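Local coordinates for DUF1573 domain-containing protein (Porphyromonas gingivalis, PDB 2QSV) that is of unknown function, may be related to cysteine-type peptidases, and has a C-terminal part built of two beta-sandwich domains, at residues P149-L162 / E191-N205. Residues are numbered along the deposited sequence; the frame is centred on the assembly and turned at random. Where two conformers were deposited one is given.
Sequences PLRLHSVTTRNPAL and EGWQSIAADISIICN. With NA (sodium ion), chain C; SO4 (sulfate ion), chain B.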
loop_
_atom_site.group_PDB
_atom_site.type_symbol
_atom_site.label_atom_id
_atom_site.label_comp_id
_atom_site.label_asym_id
_atom_site.label_seq_id
_atom_site.Cartn_x
_atom_site.Cartn_y
_atom_site.Cartn_z
ATOM N N PRO A 149 -14.463 -6.593 -19.763
ATOM C CA PRO A 149 -13.812 -5.298 -19.540
ATOM C C PRO A 149 -12.716 -5.469 -18.461
ATOM O O PRO A 149 -12.928 -6.124 -17.431
ATOM C CB PRO A 149 -14.948 -4.389 -19.014
ATOM C CG PRO A 149 -16.010 -5.301 -18.540
ATOM C CD PRO A 149 -15.830 -6.650 -19.188
ATOM N N LEU A 150 -11.557 -4.904 -18.744
ATOM C CA LEU A 150 -10.453 -4.848 -17.797
ATOM C C LEU A 150 -10.646 -3.619 -16.949
ATOM O O LEU A 150 -10.760 -2.501 -17.496
ATOM C CB LEU A 150 -9.133 -4.766 -18.547
ATOM C CG LEU A 150 -7.828 -4.590 -17.724
ATOM C CD1 LEU A 150 -7.537 -5.839 -16.860
ATOM C CD2 LEU A 150 -6.640 -4.292 -18.702
ATOM N N ARG A 151 -10.727 -3.813 -15.630
ATOM C CA ARG A 151 -10.893 -2.738 -14.682
ATOM C C ARG A 151 -9.635 -2.516 -13.847
ATOM O O ARG A 151 -9.077 -3.491 -13.330
ATOM C CB ARG A 151 -12.047 -3.085 -13.742
ATOM C CG ARG A 151 -13.402 -3.211 -14.475
ATOM C CD ARG A 151 -14.500 -3.662 -13.495
ATOM N NE ARG A 151 -15.638 -4.184 -14.246
ATOM C CZ ARG A 151 -16.467 -3.423 -14.961
ATOM N NH1 ARG A 151 -16.286 -2.107 -15.024
ATOM N NH2 ARG A 151 -17.476 -3.969 -15.631
ATOM N N LEU A 152 -9.201 -1.267 -13.737
ATOM C CA LEU A 152 -8.013 -0.918 -12.974
ATOM C C LEU A 152 -8.520 -0.359 -11.671
ATOM O O LEU A 152 -8.928 0.804 -11.612
ATOM C CB LEU A 152 -7.131 0.107 -13.710
ATOM C CG LEU A 152 -6.719 -0.158 -15.145
ATOM C CD1 LEU A 152 -5.757 0.929 -15.685
ATOM C CD2 LEU A 152 -6.154 -1.569 -15.391
ATOM N N HIS A 153 -8.599 -1.216 -10.656
ATOM C CA HIS A 153 -9.151 -0.804 -9.389
ATOM C C HIS A 153 -8.269 0.211 -8.668
ATOM O O HIS A 153 -8.774 1.103 -8.009
ATOM C CB HIS A 153 -9.382 -2.007 -8.486
ATOM C CG HIS A 153 -10.243 -3.050 -9.082
ATOM N ND1 HIS A 153 -11.505 -2.779 -9.569
ATOM C CD2 HIS A 153 -10.046 -4.381 -9.250
ATOM C CE1 HIS A 153 -12.057 -3.903 -9.986
ATOM N NE2 HIS A 153 -11.191 -4.889 -9.805
ATOM N N SER A 154 -6.953 0.053 -8.747
ATOM C CA SER A 154 -6.058 1.075 -8.174
ATOM C C SER A 154 -4.712 1.037 -8.879
ATOM O O SER A 154 -4.321 0.004 -9.415
ATOM C CB SER A 154 -5.879 0.867 -6.639
ATOM O OG SER A 154 -5.279 -0.384 -6.399
ATOM N N VAL A 155 -4.015 2.172 -8.882
ATOM C CA VAL A 155 -2.702 2.280 -9.466
ATOM C C VAL A 155 -1.931 3.094 -8.441
ATOM O O VAL A 155 -2.224 4.264 -8.241
ATOM C CB VAL A 155 -2.678 2.990 -10.867
ATOM C CG1 VAL A 155 -1.242 3.209 -11.306
ATOM C CG2 VAL A 155 -3.434 2.141 -11.989
ATOM N N THR A 156 -0.984 2.461 -7.757
ATOM C CA THR A 156 -0.307 3.126 -6.652
ATOM C C THR A 156 1.236 3.114 -6.780
ATOM O O THR A 156 1.841 2.171 -7.324
ATOM C CB THR A 156 -0.797 2.614 -5.264
ATOM O OG1 THR A 156 -0.805 1.200 -5.242
ATOM C CG2 THR A 156 -2.251 3.118 -4.913
ATOM N N THR A 157 1.840 4.204 -6.328
ATOM C CA THR A 157 3.280 4.302 -6.219
ATOM C C THR A 157 3.663 4.629 -4.732
ATOM O O THR A 157 2.912 5.313 -4.005
ATOM C CB THR A 157 3.865 5.332 -7.240
ATOM O OG1 THR A 157 3.248 6.597 -7.034
ATOM C CG2 THR A 157 3.593 4.896 -8.725
ATOM N N ARG A 158 4.790 4.125 -4.282
ATOM C CA ARG A 158 5.266 4.445 -2.925
ATOM C C ARG A 158 6.425 5.477 -2.973
ATOM O O ARG A 158 6.574 6.292 -2.080
ATOM C CB ARG A 158 5.714 3.170 -2.167
ATOM C CG ARG A 158 4.645 2.060 -2.006
ATOM C CD ARG A 158 3.383 2.520 -1.270
ATOM N NE ARG A 158 2.474 1.401 -0.933
ATOM C CZ ARG A 158 1.139 1.483 -0.797
ATOM N NH1 ARG A 158 0.506 2.643 -0.995
ATOM N NH2 ARG A 158 0.426 0.387 -0.464
ATOM N N ASN A 159 7.218 5.457 -4.024
ATOM C CA ASN A 159 8.310 6.395 -4.165
ATOM C C ASN A 159 7.813 7.804 -4.510
ATOM O O ASN A 159 7.032 7.970 -5.478
ATOM C CB ASN A 159 9.287 5.849 -5.209
ATOM C CG ASN A 159 10.611 6.579 -5.217
ATOM O OD1 ASN A 159 10.676 7.797 -5.427
ATOM N ND2 ASN A 159 11.671 5.833 -4.999
ATOM N N PRO A 160 8.254 8.832 -3.714
ATOM C CA PRO A 160 7.824 10.203 -3.879
ATOM C C PRO A 160 8.309 10.874 -5.168
ATOM O O PRO A 160 7.800 11.925 -5.508
ATOM C CB PRO A 160 8.428 10.920 -2.637
ATOM C CG PRO A 160 9.640 10.142 -2.334
ATOM C CD PRO A 160 9.214 8.712 -2.568
ATOM N N ALA A 161 9.286 10.300 -5.855
ATOM C CA ALA A 161 9.745 10.856 -7.134
ATOM C C ALA A 161 8.920 10.323 -8.335
ATOM O O ALA A 161 9.082 10.800 -9.450
ATOM C CB ALA A 161 11.217 10.538 -7.355
ATOM N N LEU A 162 8.064 9.336 -8.085
ATOM C CA LEU A 162 7.366 8.572 -9.144
ATOM C C LEU A 162 5.851 8.737 -9.047
ATOM O O LEU A 162 5.272 8.493 -7.983
ATOM C CB LEU A 162 7.712 7.085 -9.037
ATOM C CG LEU A 162 7.018 6.072 -9.993
ATOM C CD1 LEU A 162 7.325 6.273 -11.477
ATOM C CD2 LEU A 162 7.388 4.659 -9.600
ATOM N N GLU A 191 16.175 14.080 -1.918
ATOM C CA GLU A 191 16.217 12.874 -1.084
ATOM C C GLU A 191 17.580 12.179 -1.080
ATOM O O GLU A 191 17.730 11.100 -0.490
ATOM C CB GLU A 191 15.167 11.860 -1.563
ATOM C CG GLU A 191 13.723 12.362 -1.582
ATOM C CD GLU A 191 13.005 12.230 -0.251
ATOM O OE1 GLU A 191 13.457 11.436 0.611
ATOM O OE2 GLU A 191 11.965 12.918 -0.080
ATOM N N GLY A 192 18.561 12.767 -1.771
ATOM C CA GLY A 192 19.897 12.177 -1.885
ATOM C C GLY A 192 19.932 10.815 -2.533
ATOM O O GLY A 192 20.701 9.949 -2.119
ATOM N N TRP A 193 19.072 10.606 -3.533
ATOM C CA TRP A 193 19.133 9.392 -4.361
ATOM C C TRP A 193 19.815 9.756 -5.678
ATOM O O TRP A 193 19.549 10.824 -6.247
ATOM C CB TRP A 193 17.734 8.796 -4.623
ATOM C CG TRP A 193 16.949 8.465 -3.371
ATOM C CD1 TRP A 193 17.446 7.983 -2.182
ATOM C CD2 TRP A 193 15.527 8.568 -3.194
ATOM N NE1 TRP A 193 16.424 7.800 -1.273
ATOM C CE2 TRP A 193 15.237 8.153 -1.864
ATOM C CE3 TRP A 193 14.468 8.978 -4.023
ATOM C CZ2 TRP A 193 13.929 8.127 -1.354
ATOM C CZ3 TRP A 193 13.178 8.958 -3.516
ATOM C CH2 TRP A 193 12.919 8.532 -2.194
ATOM N N GLN A 194 20.720 8.894 -6.137
ATOM C CA GLN A 194 21.339 9.067 -7.444
ATOM C C GLN A 194 20.535 8.279 -8.471
ATOM O O GLN A 194 20.568 8.580 -9.660
ATOM C CB GLN A 194 22.802 8.596 -7.447
ATOM C CG GLN A 194 23.809 9.590 -6.853
ATOM C CD GLN A 194 23.987 10.840 -7.707
ATOM O OE1 GLN A 194 23.725 11.951 -7.249
ATOM N NE2 GLN A 194 24.428 10.664 -8.952
ATOM N N SER A 195 19.830 7.258 -7.990
ATOM C CA SER A 195 18.998 6.422 -8.830
ATOM C C SER A 195 17.803 5.882 -8.037
ATOM O O SER A 195 17.818 5.820 -6.782
ATOM C CB SER A 195 19.827 5.288 -9.424
ATOM O OG SER A 195 20.181 4.360 -8.427
ATOM N N ILE A 196 16.750 5.524 -8.766
ATOM C CA ILE A 196 15.608 4.858 -8.154
ATOM C C ILE A 196 15.315 3.552 -8.847
ATOM O O ILE A 196 15.651 3.362 -10.003
ATOM C CB ILE A 196 14.327 5.731 -8.126
ATOM C CG1 ILE A 196 13.946 6.238 -9.526
ATOM C CG2 ILE A 196 14.441 6.852 -7.120
ATOM C CD1 ILE A 196 12.513 6.718 -9.618
ATOM N N ALA A 197 14.689 2.644 -8.117
ATOM C CA ALA A 197 14.176 1.442 -8.681
ATOM C C ALA A 197 12.859 1.250 -7.915
ATOM O O ALA A 197 12.858 0.886 -6.733
ATOM C CB ALA A 197 15.158 0.287 -8.473
ATOM N N ALA A 198 11.744 1.600 -8.548
ATOM C CA ALA A 198 10.493 1.714 -7.814
ATOM C C ALA A 198 9.358 0.978 -8.568
ATOM O O ALA A 198 9.398 0.870 -9.818
ATOM C CB ALA A 198 10.182 3.171 -7.613
ATOM N N ASP A 199 8.412 0.422 -7.828
ATOM C CA ASP A 199 7.285 -0.279 -8.415
ATOM C C ASP A 199 6.050 0.595 -8.612
ATOM O O ASP A 199 5.664 1.356 -7.726
ATOM C CB ASP A 199 6.850 -1.483 -7.576
ATOM C CG ASP A 199 7.899 -2.584 -7.537
ATOM O OD1 ASP A 199 8.579 -2.831 -8.569
ATOM O OD2 ASP A 199 8.054 -3.180 -6.440
ATOM N N ILE A 200 5.429 0.449 -9.786
ATOM C CA ILE A 200 4.036 0.847 -9.915
ATOM C C ILE A 200 3.175 -0.389 -9.635
ATOM O O ILE A 200 3.343 -1.376 -10.280
ATOM C CB ILE A 200 3.689 1.405 -11.343
ATOM C CG1 ILE A 200 4.538 2.649 -11.638
ATOM C CG2 ILE A 200 2.200 1.752 -11.353
ATOM C CD1 ILE A 200 4.708 2.999 -13.199
ATOM N N SER A 201 2.260 -0.312 -8.681
ATOM C CA SER A 201 1.414 -1.447 -8.351
ATOM C C SER A 201 -0.001 -1.238 -8.884
ATOM O O SER A 201 -0.618 -0.164 -8.662
ATOM C CB SER A 201 1.352 -1.666 -6.836
ATOM O OG SER A 201 2.652 -1.965 -6.335
ATOM N N ILE A 202 -0.489 -2.245 -9.609
ATOM C CA ILE A 202 -1.829 -2.163 -10.227
ATOM C C ILE A 202 -2.673 -3.288 -9.745
ATOM O O ILE A 202 -2.314 -4.411 -9.882
ATOM C CB ILE A 202 -1.761 -2.208 -11.825
ATOM C CG1 ILE A 202 -0.888 -1.048 -12.368
ATOM C CG2 ILE A 202 -3.228 -2.256 -12.428
ATOM C CD1 ILE A 202 -0.520 -1.148 -13.880
ATOM N N ILE A 203 -3.811 -2.980 -9.159
ATOM C CA ILE A 203 -4.777 -4.005 -8.830
ATOM C C ILE A 203 -5.899 -3.967 -9.893
ATOM O O ILE A 203 -6.440 -2.914 -10.151
ATOM C CB ILE A 203 -5.323 -3.849 -7.416
ATOM C CG1 ILE A 203 -4.160 -4.187 -6.420
ATOM C CG2 ILE A 203 -6.534 -4.819 -7.183
ATOM C CD1 ILE A 203 -4.509 -4.125 -5.015
ATOM N N CYS A 204 -6.205 -5.112 -10.491
ATOM C CA CYS A 204 -7.105 -5.161 -11.644
ATOM C C CYS A 204 -7.843 -6.462 -11.584
ATOM O O CYS A 204 -7.546 -7.343 -10.757
ATOM C CB CYS A 204 -6.318 -5.027 -12.972
ATOM S SG CYS A 204 -5.173 -6.386 -13.246
ATOM N N ASN A 205 -8.782 -6.624 -12.507
ATOM C CA ASN A 205 -9.635 -7.789 -12.513
ATOM C C ASN A 205 -9.141 -8.818 -13.493
ATOM O O ASN A 205 -9.950 -9.470 -14.159
ATOM C CB ASN A 205 -11.109 -7.391 -12.791
ATOM C CG ASN A 205 -11.332 -6.893 -14.219
ATOM O OD1 ASN A 205 -10.381 -6.492 -14.901
ATOM N ND2 ASN A 205 -12.596 -6.972 -14.699
HETATM NA NA NA C . 4.488 8.451 -5.277
HETATM S S SO4 B . 8.718 0.840 -4.128
HETATM O O1 SO4 B . 9.339 0.078 -5.210
HETATM O O2 SO4 B . 9.253 0.423 -2.814
HETATM O O3 SO4 B . 8.927 2.279 -4.274
HETATM O O4 SO4 B . 7.302 0.503 -4.119
HETATM O O HOH W 1 -2.763 -0.402 -6.582
HETATM O O HOH W 2 4.134 0.449 -5.680
HETATM O O HOH W 3 6.851 3.089 -5.949
HETATM O O HOH W 4 4.138 8.509 -2.771
HETATM O O HOH W 5 4.045 10.393 -5.904
HETATM O O HOH W 6 1.973 8.677 -5.843
#
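Asn205 holds the start of strand 150-157 and the residue before it with both ends of its side-chain amide. Its ND2 gives a nearly straight bond to Pro149 O (2.9 Å), lying in the plane of both groups, while OD1 takes the backbone N of Arg151 at 2.8 Å, the donor sitting well above the amide carbonyl plane. A chi1 of 69° sets CG between the backbone N and the carbonyl carbon, which swings the amide across to the other strand. The backbone closes the grip with Asn205 N to Arg151 O.

Next along, His153 and Ser154 both face Ile203, whose O receives weak bonds from both their N atoms: a classic beta bulge. Regular antiparallel pairing then runs through Thr156 and Ser201, joined by bonds of 2.8 Å (Thr156 N to Ser201 O) and 2.9 Å (Ser201 N to Thr156 O). On the face with Ser154, a water links Ser154 OG, Thr156 OG1 and Ser201 O. On the opposite face, Val155 CG1 packs on Ile200 CG2 at 3.7 Å, and Ile202 and Leu152 extend this apolar face to Ile142 of strand 136-144.

Farther on, the turn from Asn159 to Leu162 lies against Ala198 and Trp193, with Asn159 CB 3.7 Å from Ala198 CB. Asn159 OD1 accepts from Ala161 N, an Asx turn, and Pro160 CG meets the edge of the indole, 3.7 Å from Trp193 CH2. A sodium ion is held here through Thr157 OG1, Asn159 O, Leu162 O and three waters.

Outside the pair, His153 NE2 bonds Asp107 and Ser154 OG bonds Met77 N, tying the strand to the preceding part of the chain. Flanked by strands 170-171 and 211-219, the two strands lie within one sheet of an immunoglobulin-like beta sandwich, the HYDIN/CFA65/VesB-like domain.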